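PDB 5C2Y: RNA polymerase II subunit B1 CTD phosphatase RTR1 from Saccharomyces cerevisiae, which removes phosphate from the fifth-position serine of the C-terminal heptapeptide repeats of RNA polymerase II, regulating the polymerase during the transition to second-position serine phosphorylation. Local coordinates for residues A7-I12 / E50-Y55; L60-Y65 / L132-L137. All coordinates share one frame; numbering follows the deposited sequence.

Contact 1. Residues A7-I12 / E50-Y55; sequences ATIEDI and EKTLKY. With SO4 (sulfate ion), chain D.
Ile9 and Thr52 mark the nearest approach of the two backbones, their CA atoms 5.3 Å apart, where the first turn of helix 9-17 comes against helix 50-56. Both branches of Ile9 lie against Tyr55, and the CG1 branch also runs past Thr52, in the opposite direction to that side chain. With chi1 at -70°, Ile9 CG2 stands anti to the backbone N and lies over one face of the Tyr55 ring, 3.8 Å from its centroid and 17° off the ring normal, a CH-pi contact. Ile9 CD1 ends 3.4 Å from Tyr55 CB, close also to the carbonyl oxygen of Lys51. Ile12, one turn further on, brings CG2 to the edge of the same ring, near its plane, at 3.9 Å from Tyr55 CE2, while its CD1 meets the methyl CG2 of Thr52 at 3.5 Å. Thr52 thus turns its methyl to Ile12; its hydroxyl is hydrogen-bonded to Asp49, and the Tyr55 ring packs edge-to-face with Phe59. Thr8, at the N-cap position, donates from OG1 to Asp11 OD1 at 2.7 Å, reaching that oxygen from above the carboxylate plane, and its backbone N makes a weak bond to Asp11 OD2. Lys54 NZ is hydrogen-bonded to O2 of a sulfate, probably from the crystallisation liquor, at 2.8 Å, and forms a salt bridge with Glu165. This is helix-to-helix packing of an all-helical fold: the start of the N-terminal helix docks through two isoleucines on a threonine and tyrosine, away from the zinc site.

Contact 2. Residues L60-Y65 / L132-L137; sequences LTPDMY and LSDEAL
Leu132 slides antiparallel past Pro62 and crosses Tyr65 at about a right angle, packing its side chain against the start of helix 62-74. Leu132 CB lies 3.6 Å from Pro62 CD. With CG anti to the carbonyl carbon (chi1 -74°), Leu132 CD1 reaches Tyr65 CB at 3.7 Å, meeting that residue obliquely near the base of the ring, and also approaches Leu60 CB. Thr61 stands against Ser133, whose carbonyl oxygen takes a CA-H...O contact from Thr61 CA at 3.2 Å. The methyl CG2 of Thr61 lies between the carbonyl oxygens of Ser133 and Glu135, 3.2 Å from each, while OG1 turns back as the N-cap and accepts from Met64 N at 3.3 Å, nearly straight at 162°. An alanine here would remove both branches, and would probably leave Met64 N without its cap and a gap beside these two carbonyls. The loop is shaped by an ST turn, Ser133 OG accepting from Glu135 N at 2.7 Å. The side chains of Asp63 and Asp134, both exposed, cross at about a right angle with their carboxylate planes 56° apart, bringing the like charges of Asp63 OD2 and Asp134 OD1 to 4.2 Å. Outside the pair, Arg140 holds Glu135 O, and Gln129 at the end of helix 119-129 binds Pro62 O. Helix 119-129 also supplies Ser125 to the Tyr65 hydroxyl and Tyr128 to its ring, while helix 28-42 receives Met64 and Leu137.

How the contacts relate
Contact 1 closes before contact 2 opens: helices 50-56 and 62-74 follow one another in the chain. The centres lie about 17 Å apart and the nearest atoms about 5 Å apart, without touching. Helix 28-42 serves both, packing against Ala7 and Ile12 in contact 1 and against Met64 and Leu137 in contact 2. Tyr128 of helix 119-129, whose hydroxyl is hydrogen-bonded to Leu53 O, bridges them too by meeting the Tyr65 ring. Contact 2 is nearer the metal: the Tyr65 side chain lies about 10 Å from the zinc ion. Contact 1 ties the N-terminal helix to helix 50-56, at the edge of the predicted zinc-finger region, while contact 2 joins two parts within that region.

Contact 1. Residues A7-I12 / E50-Y55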
loop_
_atom_site.group_PDB
_atom_site.type_symbol
_atom_site.label_atom_id
_atom_site.label_comp_id
_atom_site.label_asym_id
_atom_site.label_seq_id
_atom_site.Cartn_x
_atom_site.Cartn_y
_atom_site.Cartn_z
ATOM N N ALA A 7 -5.335 0.725 -10.628
ATOM C CA ALA A 7 -4.151 -0.097 -10.885
ATOM C C ALA A 7 -4.435 -1.589 -10.698
ATOM O O ALA A 7 -4.962 -2.018 -9.674
ATOM C CB ALA A 7 -2.981 0.340 -9.991
ATOM N N THR A 8 -4.085 -2.379 -11.703
ATOM C CA THR A 8 -4.168 -3.830 -11.603
ATOM C C THR A 8 -2.767 -4.404 -11.619
ATOM O O THR A 8 -1.813 -3.700 -11.954
ATOM C CB THR A 8 -4.983 -4.439 -12.746
ATOM O OG1 THR A 8 -4.328 -4.171 -13.993
ATOM C CG2 THR A 8 -6.405 -3.863 -12.758
ATOM N N ILE A 9 -2.648 -5.679 -11.255
ATOM C CA ILE A 9 -1.351 -6.350 -11.218
ATOM C C ILE A 9 -0.727 -6.301 -12.596
ATOM O O ILE A 9 0.497 -6.293 -12.742
ATOM C CB ILE A 9 -1.472 -7.809 -10.732
ATOM C CG1 ILE A 9 -1.837 -7.826 -9.244
ATOM C CG2 ILE A 9 -0.185 -8.573 -10.972
ATOM C CD1 ILE A 9 -1.839 -9.202 -8.609
ATOM N N GLU A 10 -1.574 -6.215 -13.615
ATOM C CA GLU A 10 -1.056 -6.126 -14.962
ATOM C C GLU A 10 -0.494 -4.728 -15.230
ATOM O O GLU A 10 0.573 -4.594 -15.847
ATOM C CB GLU A 10 -2.130 -6.500 -15.981
ATOM C CG GLU A 10 -1.582 -6.703 -17.397
ATOM C CD GLU A 10 -0.481 -7.762 -17.480
ATOM O OE1 GLU A 10 -0.426 -8.647 -16.589
ATOM O OE2 GLU A 10 0.333 -7.701 -18.437
ATOM N N ASP A 11 -1.197 -3.696 -14.763
ATOM C CA ASP A 11 -0.699 -2.321 -14.881
ATOM C C ASP A 11 0.674 -2.166 -14.244
ATOM O O ASP A 11 1.564 -1.533 -14.802
ATOM C CB ASP A 11 -1.670 -1.338 -14.236
ATOM C CG ASP A 11 -3.065 -1.448 -14.807
ATOM O OD1 ASP A 11 -3.291 -2.330 -15.677
ATOM O OD2 ASP A 11 -3.919 -0.622 -14.415
ATOM N N ILE A 12 0.827 -2.762 -13.068
ATOM C CA ILE A 12 2.086 -2.771 -12.341
ATOM C C ILE A 12 3.184 -3.496 -13.116
ATOM O O ILE A 12 4.353 -3.100 -13.080
ATOM C CB ILE A 12 1.887 -3.426 -10.967
ATOM C CG1 ILE A 12 0.887 -2.597 -10.171
ATOM C CG2 ILE A 12 3.176 -3.522 -10.226
ATOM C CD1 ILE A 12 0.462 -3.228 -8.921
ATOM N N GLU A 50 -7.803 -6.295 -3.515
ATOM C CA GLU A 50 -6.909 -6.733 -2.455
ATOM C C GLU A 50 -5.723 -7.529 -2.962
ATOM O O GLU A 50 -4.657 -7.547 -2.343
ATOM C CB GLU A 50 -7.688 -7.560 -1.457
ATOM C CG GLU A 50 -8.922 -6.858 -0.952
ATOM C CD GLU A 50 -9.499 -7.573 0.242
ATOM O OE1 GLU A 50 -9.175 -8.773 0.380
ATOM O OE2 GLU A 50 -10.246 -6.943 1.032
ATOM N N LYS A 51 -5.919 -8.189 -4.095
ATOM C CA LYS A 51 -4.901 -9.021 -4.731
ATOM C C LYS A 51 -3.747 -8.161 -5.239
ATOM O O LYS A 51 -2.574 -8.542 -5.186
ATOM C CB LYS A 51 -5.550 -9.813 -5.873
ATOM C CG LYS A 51 -4.705 -10.868 -6.550
ATOM C CD LYS A 51 -5.587 -11.747 -7.459
ATOM C CE LYS A 51 -6.494 -10.914 -8.385
ATOM N NZ LYS A 51 -7.888 -10.717 -7.852
ATOM N N THR A 52 -4.091 -6.977 -5.721
ATOM C CA THR A 52 -3.091 -6.055 -6.229
ATOM C C THR A 52 -2.329 -5.433 -5.057
ATOM O O THR A 52 -1.090 -5.448 -5.045
ATOM C CB THR A 52 -3.740 -4.978 -7.110
ATOM O OG1 THR A 52 -4.365 -5.614 -8.227
ATOM C CG2 THR A 52 -2.716 -4.004 -7.627
ATOM N N LEU A 53 -3.061 -4.926 -4.059
ATOM C CA LEU A 53 -2.425 -4.375 -2.863
ATOM C C LEU A 53 -1.493 -5.408 -2.221
ATOM O O LEU A 53 -0.389 -5.062 -1.799
ATOM C CB LEU A 53 -3.466 -3.897 -1.857
ATOM C CG LEU A 53 -2.950 -3.212 -0.581
ATOM C CD1 LEU A 53 -2.102 -2.006 -0.889
ATOM C CD2 LEU A 53 -4.089 -2.783 0.290
ATOM N N LYS A 54 -1.935 -6.666 -2.174
ATOM C CA LYS A 54 -1.153 -7.756 -1.611
ATOM C C LYS A 54 0.047 -8.073 -2.479
ATOM O O LYS A 54 1.158 -8.277 -1.982
ATOM C CB LYS A 54 -2.015 -9.008 -1.452
ATOM C CG LYS A 54 -2.802 -9.081 -0.152
ATOM C CD LYS A 54 -4.124 -9.820 -0.328
ATOM C CE LYS A 54 -3.949 -11.302 -0.628
ATOM N NZ LYS A 54 -3.492 -12.072 0.552
ATOM N N TYR A 55 -0.182 -8.139 -3.785
ATOM C CA TYR A 55 0.896 -8.424 -4.719
ATOM C C TYR A 55 1.992 -7.381 -4.574
ATOM O O TYR A 55 3.185 -7.684 -4.613
ATOM C CB TYR A 55 0.365 -8.444 -6.156
ATOM C CG TYR A 55 1.431 -8.381 -7.227
ATOM C CD1 TYR A 55 2.250 -9.469 -7.475
ATOM C CD2 TYR A 55 1.613 -7.235 -7.993
ATOM C CE1 TYR A 55 3.229 -9.420 -8.441
ATOM C CE2 TYR A 55 2.590 -7.183 -8.973
ATOM C CZ TYR A 55 3.389 -8.282 -9.193
ATOM O OH TYR A 55 4.365 -8.255 -10.164
HETATM S S SO4 D . -2.682 -14.933 -0.687
HETATM O O1 SO4 D . -4.124 -14.971 -0.436
HETATM O O2 SO4 D . -1.994 -14.397 0.483
HETATM O O3 SO4 D . -2.438 -14.096 -1.862
HETATM O O4 SO4 D . -2.177 -16.274 -0.968
#

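Contact 2. Residues L60-Y65 / L132-L137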
loop_
_atom_site.group_PDB
_atom_site.type_symbol
_atom_site.label_atom_id
_atom_site.label_comp_id
_atom_site.label_asym_id
_atom_site.label_seq_id
_atom_site.Cartn_x
_atom_site.Cartn_y
_atom_site.Cartn_z
ATOM N N LEU A 60 7.721 -3.061 -1.793
ATOM C CA LEU A 60 7.731 -1.961 -0.828
ATOM C C LEU A 60 8.389 -2.299 0.496
ATOM O O LEU A 60 8.387 -3.440 0.949
ATOM C CB LEU A 60 6.309 -1.490 -0.544
ATOM C CG LEU A 60 5.507 -1.115 -1.783
ATOM C CD1 LEU A 60 4.164 -0.577 -1.369
ATOM C CD2 LEU A 60 6.276 -0.098 -2.592
ATOM N N THR A 61 8.955 -1.271 1.106
ATOM C CA THR A 61 9.410 -1.324 2.477
ATOM C C THR A 61 8.444 -0.446 3.274
ATOM O O THR A 61 7.743 0.386 2.684
ATOM C CB THR A 61 10.847 -0.818 2.603
ATOM O OG1 THR A 61 10.907 0.522 2.102
ATOM C CG2 THR A 61 11.802 -1.695 1.795
ATOM N N PRO A 62 8.381 -0.637 4.609
ATOM C CA PRO A 62 7.553 0.234 5.441
ATOM C C PRO A 62 7.767 1.721 5.157
ATOM O O PRO A 62 6.809 2.503 5.159
ATOM C CB PRO A 62 8.009 -0.137 6.848
ATOM C CG PRO A 62 8.276 -1.559 6.734
ATOM C CD PRO A 62 8.969 -1.718 5.416
ATOM N N ASP A 63 9.011 2.098 4.883
ATOM C CA ASP A 63 9.332 3.497 4.640
ATOM C C ASP A 63 8.784 3.966 3.312
ATOM O O ASP A 63 8.199 5.049 3.229
ATOM C CB ASP A 63 10.833 3.708 4.708
ATOM C CG ASP A 63 11.427 3.085 5.937
ATOM O OD1 ASP A 63 11.471 3.788 6.968
ATOM O OD2 ASP A 63 11.801 1.878 5.884
ATOM N N MET A 64 8.945 3.148 2.279
ATOM C CA MET A 64 8.425 3.512 0.967
ATOM C C MET A 64 6.911 3.623 1.008
ATOM O O MET A 64 6.327 4.480 0.351
ATOM C CB MET A 64 8.856 2.508 -0.093
ATOM C CG MET A 64 10.276 2.702 -0.580
ATOM S SD MET A 64 10.617 4.356 -1.254
ATOM C CE MET A 64 12.386 4.159 -1.517
ATOM N N TYR A 65 6.274 2.776 1.804
ATOM C CA TYR A 65 4.831 2.830 1.912
ATOM C C TYR A 65 4.446 4.143 2.585
ATOM O O TYR A 65 3.494 4.802 2.172
ATOM C CB TYR A 65 4.301 1.621 2.677
ATOM C CG TYR A 65 2.815 1.640 2.847
ATOM C CD1 TYR A 65 1.981 1.116 1.876
ATOM C CD2 TYR A 65 2.240 2.185 3.978
ATOM C CE1 TYR A 65 0.596 1.133 2.032
ATOM C CE2 TYR A 65 0.864 2.205 4.141
ATOM C CZ TYR A 65 0.050 1.681 3.167
ATOM O OH TYR A 65 -1.308 1.705 3.340
ATOM N N LEU A 132 5.580 -5.227 6.090
ATOM C CA LEU A 132 6.408 -5.062 4.921
ATOM C C LEU A 132 7.862 -5.222 5.308
ATOM O O LEU A 132 8.279 -4.790 6.369
ATOM C CB LEU A 132 6.170 -3.698 4.281
ATOM C CG LEU A 132 4.874 -3.447 3.507
ATOM C CD1 LEU A 132 4.767 -1.975 3.149
ATOM C CD2 LEU A 132 4.800 -4.314 2.258
ATOM N N SER A 133 8.648 -5.825 4.433
ATOM C CA SER A 133 10.040 -6.048 4.740
ATOM C C SER A 133 10.862 -4.787 4.674
ATOM O O SER A 133 10.646 -3.956 3.789
ATOM C CB SER A 133 10.628 -7.046 3.779
ATOM O OG SER A 133 12.036 -6.974 3.886
ATOM N N ASP A 134 11.840 -4.663 5.573
ATOM C CA ASP A 134 12.823 -3.569 5.515
ATOM C C ASP A 134 13.942 -3.817 4.490
ATOM O O ASP A 134 14.814 -2.976 4.269
ATOM C CB ASP A 134 13.448 -3.339 6.890
ATOM C CG ASP A 134 12.437 -2.931 7.917
ATOM O OD1 ASP A 134 12.063 -1.735 7.947
ATOM O OD2 ASP A 134 12.013 -3.818 8.692
ATOM N N GLU A 135 13.933 -4.988 3.880
ATOM C CA GLU A 135 14.938 -5.311 2.891
ATOM C C GLU A 135 14.692 -4.455 1.663
ATOM O O GLU A 135 13.554 -4.358 1.199
ATOM C CB GLU A 135 14.862 -6.793 2.554
ATOM C CG GLU A 135 16.081 -7.387 1.888
ATOM C CD GLU A 135 15.809 -8.818 1.429
ATOM O OE1 GLU A 135 14.729 -9.349 1.792
ATOM O OE2 GLU A 135 16.653 -9.393 0.698
ATOM N N ALA A 136 15.738 -3.822 1.139
ATOM C CA ALA A 136 15.582 -2.970 -0.041
ATOM C C ALA A 136 15.204 -3.795 -1.264
ATOM O O ALA A 136 15.589 -4.963 -1.406
ATOM C CB ALA A 136 16.840 -2.185 -0.316
ATOM N N LEU A 137 14.443 -3.166 -2.147
ATOM C CA LEU A 137 13.876 -3.854 -3.286
ATOM C C LEU A 137 14.927 -4.524 -4.162
ATOM O O LEU A 137 14.740 -5.666 -4.577
ATOM C CB LEU A 137 13.050 -2.880 -4.116
ATOM C CG LEU A 137 12.620 -3.394 -5.479
ATOM C CD1 LEU A 137 11.759 -4.636 -5.318
ATOM C CD2 LEU A 137 11.882 -2.276 -6.214
#